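Local coordinates for protein hydrolase, isochorismatase family (Pseudomonas putida, PDB 4L07) that probably hydrolyses the amide of maleamate, releasing ammonia, as a maleamate amidase of the isochorismatase family, at residues A[155-158]-A[163-166]; A[23-28]-A[151-156]; A[165-170]-A[197-202]; A[53-58]-A[65-70]; A[27-32]-A[42-47]. All coordinates share one frame; numbering follows the deposited sequence.

From the N terminus, strand 22-27 carries contact 2, and the turn that follows it carries contact 5. Contact 5 closes the first short loop, joining that turn to the start of helix 45-60, and contact 4 then closes the turn from this helix into strand 65-70. Contact 2 spans both, bringing helix 146-159 back across strand 22-27. Contact 1 starts where contact 2 ends and closes the short turn from that helix into strand 163-172, from which contact 3 runs on to helix 196-207. Contacts 1 and 2 lie on one face of the parallel sheet, contacts 3 and 4 on the other, and the last two meet through Leu200, Leu57 and Ile54.

Contact 1 of 5, residues A[155-158]-A[163-166]; sequences VDAV and KVLV
Val164 turns its side chain from the strand toward helix 155-158, where Ala157 and Val158 receive it. Its CB faces Val158, at a distance as doubtful as the placement of the methyl it meets there. Beyond CB the two branches part. CG1 stands anti to the backbone N (chi1 -180°) and heads along the helix to the methyls of Val154, one turn back. CG2, beside the backbone N, is the branch nearer the helix, and Val164 CG2 sits 3.5 Å from Ala157 CB. The same CG2 is modelled against Val158 CG2 as well, but at a separation too short to be trusted. On the helix side, Ala157 points its methyl at the strand, while Val158 flanks the valine, the exact position of its CG2 being uncertain. No hydrogen bond crosses the interface, and all three touching residues are buried. The chain turns tightly here: the CA atoms of Val158 and Lys163 are 5.7 Å apart, with four residues between them. Val139 and Val141 of the neighbouring strand extend the apolar floor around Val164. On the outer side Val158 packs on Trp82 of the second subunit, and Lys163 makes a salt bridge with Glu84 of that subunit. This packing of a helix on the strand it leads into belongs to the beta-alpha-beta unit of strand 138-144, helix 146-159 and strand 163-172, a standard building block of the isochorismatase fold.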
# COMPACT_ATOMS: atom_id res chain seq x y z
N VAL A 155 -2.98 11.87 -8.23
CA VAL A 155 -2.74 10.59 -8.90
C VAL A 155 -3.15 9.43 -8.01
O VAL A 155 -3.88 8.53 -8.45
CB VAL A 155 -1.27 10.44 -9.36
CG1 VAL A 155 -0.98 9.01 -9.82
CG2 VAL A 155 -0.97 11.43 -10.47
N ASP A 156 -2.71 9.45 -6.75
CA ASP A 156 -3.09 8.40 -5.81
C ASP A 156 -4.59 8.32 -5.51
O ASP A 156 -5.12 7.22 -5.36
CB ASP A 156 -2.29 8.48 -4.51
CG ASP A 156 -1.07 7.57 -4.51
OD1 ASP A 156 -0.89 6.80 -5.48
OD2 ASP A 156 -0.28 7.62 -3.55
N ALA A 157 -5.25 9.47 -5.43
CA ALA A 157 -6.70 9.49 -5.17
C ALA A 157 -7.49 8.74 -6.25
O ALA A 157 -8.33 7.89 -5.93
CB ALA A 157 -7.21 10.92 -5.02
N VAL A 158 -7.21 9.04 -7.52
CA VAL A 158 -7.93 8.37 -8.62
C VAL A 158 -7.54 6.89 -8.68
O VAL A 158 -8.40 6.02 -8.88
CB VAL A 158 -7.73 9.03 -9.99
CG1 VAL A 158 -8.92 8.74 -10.90
CG2 VAL A 158 -7.58 10.53 -9.84
N LYS A 163 -13.11 9.65 -7.34
CA LYS A 163 -13.17 10.71 -8.35
C LYS A 163 -12.53 11.95 -7.77
O LYS A 163 -12.63 12.21 -6.56
CB LYS A 163 -14.62 10.97 -8.74
CG LYS A 163 -15.24 9.81 -9.51
CD LYS A 163 -16.74 9.73 -9.32
CE LYS A 163 -17.35 8.66 -10.21
NZ LYS A 163 -17.48 9.12 -11.63
N VAL A 164 -11.86 12.73 -8.62
CA VAL A 164 -11.03 13.83 -8.15
C VAL A 164 -11.36 15.17 -8.79
O VAL A 164 -11.44 15.28 -10.02
CB VAL A 164 -9.52 13.54 -8.36
CG1 VAL A 164 -8.67 14.70 -7.87
CG2 VAL A 164 -9.11 12.27 -7.64
N LEU A 165 -11.53 16.17 -7.94
CA LEU A 165 -11.70 17.56 -8.37
C LEU A 165 -10.58 18.42 -7.78
O LEU A 165 -10.24 18.29 -6.60
CB LEU A 165 -13.06 18.10 -7.91
CG LEU A 165 -14.31 17.27 -8.24
CD1 LEU A 165 -15.55 17.89 -7.61
CD2 LEU A 165 -14.50 17.13 -9.75
N VAL A 166 -10.01 19.29 -8.61
CA VAL A 166 -8.93 20.16 -8.15
C VAL A 166 -9.23 21.64 -8.46
O VAL A 166 -9.16 22.05 -9.62
CB VAL A 166 -7.55 19.71 -8.70
CG1 VAL A 166 -7.58 19.54 -10.20
CG2 VAL A 166 -6.44 20.68 -8.29

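Contact 2 of 5, residues A[23-28]-A[151-156]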
# COMPACT_ATOMS: atom_id res chain seq x y z
N ALA A 23 -15.34 14.65 0.04
CA ALA A 23 -14.39 14.90 1.11
C ALA A 23 -13.34 15.88 0.61
O ALA A 23 -12.99 15.90 -0.58
CB ALA A 23 -13.75 13.61 1.59
N ILE A 24 -12.84 16.71 1.53
CA ILE A 24 -11.84 17.72 1.20
C ILE A 24 -10.49 17.25 1.75
O ILE A 24 -10.37 16.92 2.93
CB ILE A 24 -12.19 19.10 1.81
CG1 ILE A 24 -13.69 19.43 1.67
CG2 ILE A 24 -11.27 20.21 1.29
CD1 ILE A 24 -14.26 19.48 0.26
N ILE A 25 -9.47 17.22 0.88
CA ILE A 25 -8.11 16.93 1.31
C ILE A 25 -7.27 18.19 1.16
O ILE A 25 -7.14 18.72 0.05
CB ILE A 25 -7.47 15.78 0.50
CG1 ILE A 25 -8.41 14.56 0.46
CG2 ILE A 25 -6.09 15.44 1.05
CD1 ILE A 25 -8.06 13.55 -0.62
N VAL A 26 -6.72 18.67 2.27
CA VAL A 26 -5.88 19.87 2.26
C VAL A 26 -4.43 19.43 2.42
O VAL A 26 -3.99 19.05 3.51
CB VAL A 26 -6.28 20.85 3.38
CG1 VAL A 26 -5.49 22.15 3.28
CG2 VAL A 26 -7.77 21.13 3.31
N VAL A 27 -3.69 19.46 1.31
CA VAL A 27 -2.34 18.90 1.26
C VAL A 27 -1.26 19.89 1.69
O VAL A 27 -0.97 20.85 0.97
CB VAL A 27 -2.01 18.37 -0.15
CG1 VAL A 27 -0.63 17.73 -0.18
CG2 VAL A 27 -3.07 17.39 -0.62
N ASP A 28 -0.67 19.65 2.86
CA ASP A 28 0.56 20.32 3.30
C ASP A 28 0.51 21.85 3.30
O ASP A 28 1.50 22.50 2.94
CB ASP A 28 1.77 19.85 2.47
CG ASP A 28 2.02 18.35 2.58
OD1 ASP A 28 1.46 17.71 3.50
OD2 ASP A 28 2.79 17.82 1.75
N ARG A 151 -0.12 17.15 -6.88
CA ARG A 151 -0.21 16.25 -8.04
C ARG A 151 -0.09 14.79 -7.62
O ARG A 151 -0.83 13.93 -8.11
CB ARG A 151 0.85 16.58 -9.10
CG ARG A 151 0.70 15.73 -10.36
CD ARG A 151 2.06 15.24 -10.83
NE ARG A 151 1.98 14.31 -11.97
CZ ARG A 151 2.01 14.70 -13.23
NH1 ARG A 151 1.94 13.82 -14.22
NH2 ARG A 151 2.11 15.99 -13.52
N ALA A 152 0.85 14.51 -6.71
CA ALA A 152 1.05 13.14 -6.22
C ALA A 152 -0.20 12.60 -5.52
O ALA A 152 -0.57 11.42 -5.67
CB ALA A 152 2.26 13.08 -5.30
N THR A 153 -0.85 13.47 -4.74
CA THR A 153 -2.07 13.11 -4.01
C THR A 153 -3.21 12.84 -4.97
O THR A 153 -4.00 11.91 -4.78
CB THR A 153 -2.44 14.24 -3.01
OG1 THR A 153 -1.40 14.34 -2.03
CG2 THR A 153 -3.77 13.97 -2.30
N VAL A 154 -3.28 13.65 -6.03
CA VAL A 154 -4.31 13.53 -7.05
C VAL A 154 -4.20 12.21 -7.79
O VAL A 154 -5.19 11.50 -7.94
CB VAL A 154 -4.29 14.73 -8.03
CG1 VAL A 154 -5.08 14.44 -9.30
CG2 VAL A 154 -4.84 15.96 -7.32
N VAL A 155 -2.98 11.87 -8.23
CA VAL A 155 -2.74 10.59 -8.90
C VAL A 155 -3.15 9.43 -8.01
O VAL A 155 -3.88 8.53 -8.45
CB VAL A 155 -1.27 10.44 -9.36
CG1 VAL A 155 -0.98 9.01 -9.82
CG2 VAL A 155 -0.97 11.43 -10.47
N ASP A 156 -2.71 9.45 -6.75
CA ASP A 156 -3.09 8.40 -5.81
C ASP A 156 -4.59 8.32 -5.51
O ASP A 156 -5.12 7.22 -5.36
CB ASP A 156 -2.29 8.48 -4.51
CG ASP A 156 -1.07 7.57 -4.51
OD1 ASP A 156 -0.89 6.80 -5.48
OD2 ASP A 156 -0.28 7.62 -3.55
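Val27 and Thr153 bring their backbones closest, with CA atoms 7.8 Å apart, where helix 151-156 lies over the end of strand 23-27. This is one layer against the next in the alpha/beta/alpha sandwich of the isochorismatase fold, the strand belonging to the middle of the parallel sheet. Alternation along the strand decides which residues take part: Ile25 and Val27 point at the helix, whereas Ile24 and Val26 turn to the other face and pack on helix 45-60. From the helix a single side chain, Thr153, reaches across. Thr153 CG2 lies 3.9 Å from Val27 CG2 and, more loosely, 4.3 Å from Ile25 CG2, so it lodges between two alternate strand residues. Val27 and Thr153 lie alongside each other, pointing opposite ways. The hydroxyl of Thr153 lies beside the backbone N (chi1 -64°) and is hydrogen-bonded to the carbonyl of Cys149, one turn earlier, and to Ser121 OG; these bonds satisfy it within a buried interface. Just past the strand, Asp28 is salt-bridged to Lys116 and packs on Cys149, a grouping consistent with the Asp-Lys-Cys triad of this family. Thr153 OG1 faces the two methyls of Val27 from one side, 3.8 Å from Val27 CG2 and 3.9 Å from Val27 CG1.

Contact 3 of 5, residues A[165-170]-A[197-202]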
# COMPACT_ATOMS: atom_id res chain seq x y z
N LEU A 165 -11.53 16.17 -7.94
CA LEU A 165 -11.70 17.56 -8.37
C LEU A 165 -10.58 18.42 -7.78
O LEU A 165 -10.24 18.29 -6.60
CB LEU A 165 -13.06 18.10 -7.91
CG LEU A 165 -14.31 17.27 -8.24
CD1 LEU A 165 -15.55 17.89 -7.61
CD2 LEU A 165 -14.50 17.13 -9.75
N VAL A 166 -10.01 19.29 -8.61
CA VAL A 166 -8.93 20.16 -8.15
C VAL A 166 -9.23 21.64 -8.46
O VAL A 166 -9.16 22.05 -9.62
CB VAL A 166 -7.55 19.71 -8.70
CG1 VAL A 166 -7.58 19.54 -10.20
CG2 VAL A 166 -6.44 20.68 -8.29
N PRO A 167 -9.58 22.42 -7.43
CA PRO A 167 -9.74 23.87 -7.64
C PRO A 167 -8.37 24.53 -7.77
O PRO A 167 -7.62 24.61 -6.79
CB PRO A 167 -10.47 24.33 -6.37
CG PRO A 167 -10.19 23.29 -5.34
CD PRO A 167 -10.02 22.00 -6.09
N ALA A 168 -8.07 24.99 -8.97
CA ALA A 168 -6.75 25.55 -9.31
C ALA A 168 -6.37 26.73 -8.42
O ALA A 168 -5.20 26.90 -8.06
CB ALA A 168 -6.71 25.95 -10.78
N ASP A 169 -7.37 27.52 -8.03
CA ASP A 169 -7.15 28.68 -7.18
C ASP A 169 -6.93 28.33 -5.70
O ASP A 169 -6.84 29.22 -4.85
CB ASP A 169 -8.27 29.73 -7.35
CG ASP A 169 -9.64 29.20 -6.95
OD1 ASP A 169 -10.48 30.03 -6.53
OD2 ASP A 169 -9.89 27.98 -7.05
N CYS A 170 -6.85 27.03 -5.41
CA CYS A 170 -6.54 26.52 -4.06
C CYS A 170 -5.20 25.80 -4.02
O CYS A 170 -4.81 25.24 -2.98
CB CYS A 170 -7.63 25.56 -3.61
SG CYS A 170 -9.22 26.35 -3.32
N ASP A 197 -15.21 28.59 -6.62
CA ASP A 197 -16.60 28.96 -6.89
C ASP A 197 -17.46 27.77 -7.31
O ASP A 197 -18.55 27.57 -6.77
CB ASP A 197 -16.67 30.06 -7.96
CG ASP A 197 -16.44 31.45 -7.41
OD1 ASP A 197 -16.36 31.63 -6.17
OD2 ASP A 197 -16.34 32.39 -8.23
N ASP A 198 -16.96 26.99 -8.27
CA ASP A 198 -17.60 25.76 -8.72
C ASP A 198 -17.76 24.79 -7.54
O ASP A 198 -18.87 24.32 -7.28
CB ASP A 198 -16.78 25.12 -9.86
CG ASP A 198 -17.29 23.73 -10.30
OD1 ASP A 198 -16.69 23.16 -11.24
OD2 ASP A 198 -18.26 23.19 -9.74
N ILE A 199 -16.67 24.53 -6.83
CA ILE A 199 -16.69 23.60 -5.70
C ILE A 199 -17.77 23.98 -4.68
O ILE A 199 -18.58 23.14 -4.29
CB ILE A 199 -15.31 23.48 -5.01
CG1 ILE A 199 -14.26 22.91 -5.98
CG2 ILE A 199 -15.39 22.63 -3.74
CD1 ILE A 199 -14.59 21.56 -6.57
N LEU A 200 -17.80 25.25 -4.30
CA LEU A 200 -18.74 25.74 -3.29
C LEU A 200 -20.19 25.52 -3.71
O LEU A 200 -20.99 25.00 -2.92
CB LEU A 200 -18.49 27.21 -2.96
CG LEU A 200 -17.18 27.58 -2.27
CD1 LEU A 200 -16.95 29.08 -2.34
CD2 LEU A 200 -17.12 27.07 -0.83
N LYS A 201 -20.52 25.89 -4.95
CA LYS A 201 -21.85 25.69 -5.51
C LYS A 201 -22.20 24.21 -5.55
O LYS A 201 -23.31 23.81 -5.20
CB LYS A 201 -21.93 26.32 -6.91
CG LYS A 201 -23.29 26.23 -7.59
CD LYS A 201 -23.25 26.92 -8.95
CE LYS A 201 -24.47 26.57 -9.79
NZ LYS A 201 -25.70 27.26 -9.33
N TRP A 202 -21.23 23.39 -5.96
CA TRP A 202 -21.40 21.94 -6.04
C TRP A 202 -21.66 21.30 -4.70
O TRP A 202 -22.55 20.45 -4.58
CB TRP A 202 -20.19 21.29 -6.73
CG TRP A 202 -20.25 19.78 -6.70
CD1 TRP A 202 -21.15 18.95 -7.36
CD2 TRP A 202 -19.38 18.87 -5.95
NE1 TRP A 202 -20.90 17.64 -7.07
CE2 TRP A 202 -19.85 17.52 -6.23
CE3 TRP A 202 -18.28 19.04 -5.10
CZ2 TRP A 202 -19.25 16.39 -5.69
CZ3 TRP A 202 -17.69 17.90 -4.55
CH2 TRP A 202 -18.16 16.61 -4.84
O HOH W 1 -13.34 30.64 -8.00
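Leu165 and Trp202 form a CH-pi contact: Leu165 CD1 lies over one face of the indole, 3.9 Å from the centroid of the six-membered ring and 18° off its normal. The methyl is displaced toward the rim, which makes CZ3 its nearest ring atom, 3.7 Å from Leu165 CD1. With chi1 at 174°, the indole swings away from the Trp202 backbone N and lies under the leucine. Arg18 adds a cation-pi contact to the same ring system.

Aliphatic packing continues the interface. Ile199 CD1 touches Leu165 CD1 at 3.9 Å, and Ile199 CG1 is 4.1 Å from Pro167 CB, the proline ring and the isoleucine meeting at nearly a right angle. Helix 197-202 here covers strand 165-167 at 127° between their directions, on the face of the isochorismatase-fold sheet shared with helix 45-60.

A polar link lies at the far end. A water donates to Asp169 OD1 at 3.3 Å and accepts from the backbone N of Asp197 at 3.1 Å, bridging the short 3-10 segment and the first turn of the helix. Asp169 OD1 also bonds to Ser196 OG.

Contact 4 of 5, residues A[53-58]-A[65-70]; sequences EICDLA and VIFTTI
Cys55 lays its thiol over Val65, with SG 3.8 Å from Val65 CG1 and CB of the cysteine a little farther from the same methyl. Val65 splits its two branches between two helix residues. CG1, anti to the backbone N (chi1 170°), goes to Cys55; CG2 goes one turn on, to Ala58, whose CB lies 3.8 Å from Val65 CG2. Val65 CG2 also rests 3.9 Å from Cys55 O, so the valine is fitted against the backbone of the helix as well as its side chains. The spacing of Cys55 and Ala58, three residues apart, is what puts both on the side of the helix that meets the strand.

Helix 53-58 and strand 65-70 run at 140° to each other, broadly antiparallel but clearly inclined, as expected of a helix that leads through a short turn into the next strand of a parallel alpha/beta sheet. Strand 22-27, helix 45-60 and strand 65-70 form a beta-alpha-beta unit of the isochorismatase fold; from the neighbouring strand Ile24 packs on Cys55 and Ala58, Val26 on Cys55 and Phe67.

The thiol has a second, looser partner in the Phe67 ring. Although the bond leaving the Phe67 backbone does not point at the helix, the ring comes back toward it, and Cys55 SG stands 5.2 Å from the ring centroid, 45° off the normal. This is an oblique sulfur-aromatic contact; Phe67 CZ makes the nearest approach, 4.4 Å from Cys55 SG.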
# COMPACT_ATOMS: atom_id res chain seq x y z
N GLU A 53 -12.71 28.67 2.78
CA GLU A 53 -14.12 28.76 2.40
C GLU A 53 -14.70 27.38 2.07
O GLU A 53 -15.79 27.03 2.53
CB GLU A 53 -14.30 29.71 1.21
CG GLU A 53 -13.89 31.15 1.51
CD GLU A 53 -14.13 32.10 0.34
OE1 GLU A 53 -13.82 31.74 -0.82
OE2 GLU A 53 -14.63 33.21 0.60
N ILE A 54 -13.96 26.60 1.29
CA ILE A 54 -14.36 25.24 0.94
C ILE A 54 -14.49 24.35 2.18
O ILE A 54 -15.51 23.67 2.36
CB ILE A 54 -13.39 24.62 -0.09
CG1 ILE A 54 -13.54 25.31 -1.46
CG2 ILE A 54 -13.63 23.12 -0.24
CD1 ILE A 54 -12.55 24.84 -2.51
N CYS A 55 -13.46 24.37 3.02
CA CYS A 55 -13.43 23.56 4.25
C CYS A 55 -14.55 23.96 5.22
O CYS A 55 -15.22 23.09 5.78
CB CYS A 55 -12.07 23.65 4.93
SG CYS A 55 -10.73 22.83 4.03
N ASP A 56 -14.75 25.27 5.40
CA ASP A 56 -15.84 25.75 6.27
C ASP A 56 -17.21 25.25 5.83
O ASP A 56 -18.02 24.83 6.66
CB ASP A 56 -15.84 27.28 6.38
CG ASP A 56 -14.70 27.81 7.24
OD1 ASP A 56 -13.94 27.00 7.81
OD2 ASP A 56 -14.55 29.05 7.35
N LEU A 57 -17.47 25.27 4.52
CA LEU A 57 -18.72 24.77 3.97
C LEU A 57 -18.83 23.25 4.16
O LEU A 57 -19.81 22.76 4.70
CB LEU A 57 -18.86 25.11 2.49
CG LEU A 57 -20.21 25.45 1.84
CD1 LEU A 57 -20.25 24.97 0.40
CD2 LEU A 57 -21.44 24.96 2.59
N ALA A 58 -17.80 22.52 3.72
CA ALA A 58 -17.80 21.05 3.82
C ALA A 58 -17.99 20.58 5.26
O ALA A 58 -18.79 19.67 5.52
CB ALA A 58 -16.51 20.48 3.24
N VAL A 65 -13.29 16.51 6.24
CA VAL A 65 -12.24 17.49 5.92
C VAL A 65 -10.97 16.99 6.58
O VAL A 65 -10.90 16.89 7.80
CB VAL A 65 -12.58 18.90 6.46
CG1 VAL A 65 -11.38 19.83 6.32
CG2 VAL A 65 -13.80 19.47 5.74
N ILE A 66 -9.96 16.66 5.77
CA ILE A 66 -8.72 16.06 6.27
C ILE A 66 -7.50 16.86 5.80
O ILE A 66 -7.33 17.12 4.60
CB ILE A 66 -8.59 14.58 5.82
CG1 ILE A 66 -9.78 13.76 6.34
CG2 ILE A 66 -7.28 13.98 6.33
CD1 ILE A 66 -9.95 12.42 5.65
N PHE A 67 -6.66 17.26 6.76
CA PHE A 67 -5.41 17.98 6.48
C PHE A 67 -4.22 17.02 6.52
O PHE A 67 -4.20 16.09 7.33
CB PHE A 67 -5.18 19.07 7.53
CG PHE A 67 -6.18 20.19 7.49
CD1 PHE A 67 -7.45 20.04 8.05
CD2 PHE A 67 -5.84 21.41 6.91
CE1 PHE A 67 -8.37 21.08 8.01
CE2 PHE A 67 -6.76 22.45 6.87
CZ PHE A 67 -8.02 22.29 7.42
N THR A 68 -3.23 17.26 5.66
CA THR A 68 -1.99 16.49 5.69
C THR A 68 -0.80 17.38 6.01
O THR A 68 -0.82 18.59 5.77
CB THR A 68 -1.74 15.74 4.36
OG1 THR A 68 -1.23 16.65 3.38
CG2 THR A 68 -3.02 15.12 3.83
N THR A 69 0.24 16.77 6.57
CA THR A 69 1.50 17.45 6.85
C THR A 69 2.63 16.44 6.70
O THR A 69 2.45 15.24 6.96
CB THR A 69 1.50 18.10 8.26
OG1 THR A 69 2.64 18.97 8.40
CG2 THR A 69 1.54 17.05 9.37
N ILE A 70 3.78 16.92 6.24
CA ILE A 70 5.01 16.14 6.22
C ILE A 70 5.77 16.44 7.52
O ILE A 70 6.09 17.60 7.80
CB ILE A 70 5.90 16.49 5.01
CG1 ILE A 70 5.21 16.08 3.69
CG2 ILE A 70 7.27 15.84 5.15
CD1 ILE A 70 5.88 16.63 2.44

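Contact 5 of 5, residues A[27-32]-A[42-47]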
# COMPACT_ATOMS: atom_id res chain seq x y z
N VAL A 27 -3.69 19.46 1.31
CA VAL A 27 -2.34 18.90 1.26
C VAL A 27 -1.26 19.89 1.69
O VAL A 27 -0.97 20.85 0.97
CB VAL A 27 -2.01 18.37 -0.15
CG1 VAL A 27 -0.63 17.73 -0.18
CG2 VAL A 27 -3.07 17.39 -0.62
N ASP A 28 -0.67 19.65 2.86
CA ASP A 28 0.56 20.32 3.30
C ASP A 28 0.51 21.85 3.30
O ASP A 28 1.50 22.50 2.94
CB ASP A 28 1.77 19.85 2.47
CG ASP A 28 2.02 18.35 2.58
OD1 ASP A 28 1.46 17.71 3.50
OD2 ASP A 28 2.79 17.82 1.75
N PHE A 29 -0.62 22.42 3.71
CA PHE A 29 -0.65 23.85 4.03
C PHE A 29 -0.11 24.04 5.46
O PHE A 29 -0.79 24.59 6.34
CB PHE A 29 -2.06 24.45 3.88
CG PHE A 29 -2.40 24.93 2.48
CD1 PHE A 29 -1.41 25.34 1.59
CD2 PHE A 29 -3.73 25.02 2.08
CE1 PHE A 29 -1.74 25.80 0.32
CE2 PHE A 29 -4.07 25.47 0.80
CZ PHE A 29 -3.07 25.86 -0.08
N SER A 30 1.10 23.56 5.68
CA SER A 30 1.84 23.77 6.93
C SER A 30 2.72 25.00 6.77
O SER A 30 2.99 25.43 5.65
CB SER A 30 2.69 22.54 7.27
OG SER A 30 3.71 22.35 6.30
N TYR A 31 3.16 25.58 7.89
CA TYR A 31 4.00 26.78 7.82
C TYR A 31 5.28 26.58 7.00
O TYR A 31 5.74 27.50 6.33
CB TYR A 31 4.34 27.30 9.23
CG TYR A 31 3.14 27.87 9.95
CD1 TYR A 31 2.52 29.04 9.49
CD2 TYR A 31 2.62 27.25 11.09
CE1 TYR A 31 1.42 29.58 10.15
CE2 TYR A 31 1.52 27.78 11.75
CZ TYR A 31 0.93 28.94 11.28
OH TYR A 31 -0.16 29.45 11.94
N GLY A 32 5.83 25.37 7.03
CA GLY A 32 7.01 25.03 6.23
C GLY A 32 6.82 25.28 4.74
O GLY A 32 7.78 25.56 4.03
N SER A 42 6.12 28.83 -0.11
CA SER A 42 5.61 29.59 -1.25
C SER A 42 4.57 30.57 -0.75
O SER A 42 4.05 30.42 0.36
CB SER A 42 4.95 28.64 -2.25
OG SER A 42 5.85 27.65 -2.72
N ASP A 43 4.24 31.58 -1.56
CA ASP A 43 3.11 32.45 -1.26
C ASP A 43 1.80 31.70 -1.52
O ASP A 43 1.46 31.41 -2.67
CB ASP A 43 3.17 33.75 -2.07
CG ASP A 43 1.97 34.67 -1.82
OD1 ASP A 43 1.19 34.45 -0.85
OD2 ASP A 43 1.80 35.64 -2.59
N ALA A 44 1.10 31.37 -0.44
CA ALA A 44 -0.13 30.60 -0.52
C ALA A 44 -1.31 31.35 0.11
O ALA A 44 -2.34 30.76 0.40
CB ALA A 44 0.06 29.24 0.14
N SER A 45 -1.16 32.66 0.28
CA SER A 45 -2.18 33.44 0.99
C SER A 45 -3.58 33.37 0.36
O SER A 45 -4.55 33.08 1.06
CB SER A 45 -1.73 34.89 1.20
OG SER A 45 -1.43 35.51 -0.04
N LEU A 46 -3.68 33.63 -0.94
CA LEU A 46 -4.97 33.58 -1.64
C LEU A 46 -5.55 32.17 -1.66
O LEU A 46 -6.75 31.97 -1.48
CB LEU A 46 -4.84 34.10 -3.07
CG LEU A 46 -4.47 35.58 -3.27
CD1 LEU A 46 -4.27 35.88 -4.75
CD2 LEU A 46 -5.54 36.49 -2.68
N GLN A 47 -4.67 31.20 -1.89
CA GLN A 47 -5.05 29.79 -1.98
C GLN A 47 -5.63 29.28 -0.66
O GLN A 47 -6.61 28.53 -0.66
CB GLN A 47 -3.83 28.96 -2.40
CG GLN A 47 -3.43 29.17 -3.87
CD GLN A 47 -2.42 30.29 -4.10
OE1 GLN A 47 -1.91 30.44 -5.21
NE2 GLN A 47 -2.12 31.07 -3.07
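An inverse gamma turn centred on Phe29 follows strand 22-27 and places the phenyl ring against Ala44 and Gln47, at the start of helix 45-60. The ring meets them obliquely: Phe29 CE1 lies 3.9 Å from Ala44 CB, and Phe29 CZ lies 3.9 Å from Gln47 CB. Gln47 offers only the root of its side chain. Its CB points at the ring, but the chain bends at chi2 (90°) and carries the amide away from the ring; the Gln47 side chain lies about 4 Å from a bound glycerol, probably from the crystallisation liquor.

The helix start is held from its own side by an Asx turn. Asp43 OD1 accepts two bonds from Ser45: from its backbone N at 3.2 Å, on the anti side and tilted out of the carboxylate plane, and from its OG at 2.9 Å, through the syn lone pair. Ala44, between them, occupies the N-cap position, so the methyl that meets Phe29 sits right where the helix opens.

Thr34 of helix 31-34 touches both Phe29 and Ala44, while the carbonyl O of Cys170, on the broken strand 163-172, touches Phe29 CZ.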